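Local coordinates for protein putative N-acetyl-gamma-glutamyl-phosphate reductase (Arabidopsis thaliana, PDB 1XYG) that probably catalyses the NADPH-dependent reduction of N-acetylglutamyl 5-phosphate to N-acetylglutamate 5-semialdehyde in arginine biosynthesis, working as a homotetramer, at residues 251-256 and 324-329. Residues are numbered along the deposited sequence; the frame is centred on the assembly and turned at random.
Sequences MIRGMQ and VIDNLV
R253 and D326 join 251-256 to 324-329 through a salt bridge in which the two flat groups stand nearly upright to one another, their planes 83° apart. NH1 of R253 gives one N-H to OD2 of D326 at 2.9 Å, staying in the guanidinium plane and reaching the carboxylate from its syn side. The arginine chain runs extended from CG to NE, and CD1 of L328 sits over the centre of one guanidinium face, 3.9 Å from CZ of R253, while CG2 of V329 borders the edge. NH2 forms a salt bridge with E31, and NE gives a hydrogen bond to the carbonyl O of P359 of a neighbouring subunit. An alanine in place of R253 would probably leave D326 without its charged mate and L328 without the flat surface it covers. The carboxylate has further work: OD2 accepts from G302 N, and OD1 accepts from L328 N at 2.8 Å, a capping bond within the type I turn from D326 to V329, which leads into the helix that follows. OD1 of N327 accepts the N-H of G254 at 3.0 Å, in its carbonyl plane. Beyond it the strands pair: I325 N bonds to M255 O at 3.1 Å, the return bond being weak. On one face V324 CG1 lies alongside the Q256 chain; on the other, M255 bends at chi3 (-81°) to put CE against N327 CB, at 3.9 Å, its side chain also touching C163, the probable active-site cysteine. The inner antiparallel strands 255-262 and 318-325 thus pair where the first begins and the second ends, in the mixed sheet of the semialdehyde dehydrogenase dimerisation domain, close to the likely catalytic site.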
# COMPACT_ATOMS: atom_id res chain seq x y z
N MET A 251 -1.90 -4.84 -4.47
CA MET A 251 -1.82 -5.65 -3.25
C MET A 251 -1.06 -6.92 -3.62
O MET A 251 -0.99 -7.30 -4.79
CB MET A 251 -3.22 -6.00 -2.72
CG MET A 251 -4.04 -6.85 -3.68
SD MET A 251 -5.79 -6.93 -3.25
CE MET A 251 -6.26 -8.51 -3.95
N ILE A 252 -0.49 -7.58 -2.61
CA ILE A 252 0.29 -8.79 -2.85
C ILE A 252 -0.57 -10.01 -3.12
O ILE A 252 -0.50 -10.60 -4.20
CB ILE A 252 1.22 -9.09 -1.66
CG1 ILE A 252 2.08 -7.86 -1.34
CG2 ILE A 252 2.12 -10.28 -1.98
CD1 ILE A 252 2.90 -8.02 -0.08
N ARG A 253 -1.38 -10.39 -2.13
CA ARG A 253 -2.23 -11.56 -2.22
C ARG A 253 -3.71 -11.21 -2.33
O ARG A 253 -4.12 -10.11 -1.97
CB ARG A 253 -2.06 -12.45 -0.98
CG ARG A 253 -0.65 -12.94 -0.71
CD ARG A 253 -0.60 -13.72 0.61
NE ARG A 253 0.72 -14.32 0.80
CZ ARG A 253 0.95 -15.63 0.80
NH1 ARG A 253 -0.06 -16.48 0.64
NH2 ARG A 253 2.19 -16.08 0.92
N GLY A 254 -4.50 -12.16 -2.81
CA GLY A 254 -5.93 -11.93 -2.92
C GLY A 254 -6.47 -11.98 -4.33
O GLY A 254 -5.85 -11.51 -5.28
N MET A 255 -7.66 -12.56 -4.45
CA MET A 255 -8.30 -12.66 -5.74
C MET A 255 -9.81 -12.72 -5.58
O MET A 255 -10.33 -13.36 -4.67
CB MET A 255 -7.81 -13.92 -6.47
CG MET A 255 -8.46 -14.15 -7.82
SD MET A 255 -7.76 -15.59 -8.64
CE MET A 255 -6.25 -14.84 -9.34
N GLN A 256 -10.49 -12.03 -6.48
CA GLN A 256 -11.94 -12.02 -6.48
C GLN A 256 -12.48 -12.04 -7.89
O GLN A 256 -11.96 -11.37 -8.78
CB GLN A 256 -12.51 -10.77 -5.79
CG GLN A 256 -14.04 -10.67 -5.96
CD GLN A 256 -14.66 -9.51 -5.18
OE1 GLN A 256 -14.20 -9.16 -4.09
NE2 GLN A 256 -15.73 -8.94 -5.73
N VAL A 324 -13.98 -15.42 -3.67
CA VAL A 324 -12.63 -14.98 -3.33
C VAL A 324 -11.73 -16.06 -2.73
O VAL A 324 -12.21 -17.01 -2.09
CB VAL A 324 -12.67 -13.78 -2.35
CG1 VAL A 324 -13.62 -12.69 -2.89
CG2 VAL A 324 -13.14 -14.26 -0.96
N ILE A 325 -10.43 -15.90 -2.94
CA ILE A 325 -9.41 -16.81 -2.42
C ILE A 325 -8.09 -16.06 -2.33
O ILE A 325 -7.99 -14.90 -2.74
CB ILE A 325 -9.15 -18.01 -3.38
CG1 ILE A 325 -8.68 -17.50 -4.75
CG2 ILE A 325 -10.41 -18.86 -3.55
CD1 ILE A 325 -8.24 -18.62 -5.69
N ASP A 326 -7.09 -16.71 -1.75
CA ASP A 326 -5.75 -16.15 -1.69
C ASP A 326 -5.19 -16.81 -2.97
O ASP A 326 -5.11 -18.03 -3.05
CB ASP A 326 -5.00 -16.66 -0.46
CG ASP A 326 -3.52 -16.27 -0.47
OD1 ASP A 326 -2.91 -16.27 -1.56
OD2 ASP A 326 -2.96 -15.99 0.62
N ASN A 327 -4.85 -16.00 -3.97
CA ASN A 327 -4.37 -16.54 -5.25
C ASN A 327 -3.18 -17.49 -5.14
O ASN A 327 -3.02 -18.38 -5.97
CB ASN A 327 -4.03 -15.41 -6.22
CG ASN A 327 -2.88 -14.56 -5.73
OD1 ASN A 327 -3.01 -13.83 -4.74
ND2 ASN A 327 -1.74 -14.65 -6.42
N LEU A 328 -2.34 -17.30 -4.12
CA LEU A 328 -1.17 -18.15 -3.93
C LEU A 328 -1.46 -19.47 -3.20
O LEU A 328 -0.69 -20.43 -3.32
CB LEU A 328 -0.08 -17.39 -3.17
CG LEU A 328 0.60 -16.24 -3.92
CD1 LEU A 328 1.61 -15.53 -3.02
CD2 LEU A 328 1.29 -16.80 -5.15
N VAL A 329 -2.55 -19.52 -2.44
CA VAL A 329 -2.86 -20.73 -1.68
C VAL A 329 -3.92 -21.59 -2.38
O VAL A 329 -3.57 -22.50 -3.13
CB VAL A 329 -3.31 -20.38 -0.24
CG1 VAL A 329 -3.24 -21.62 0.66
CG2 VAL A 329 -2.41 -19.31 0.33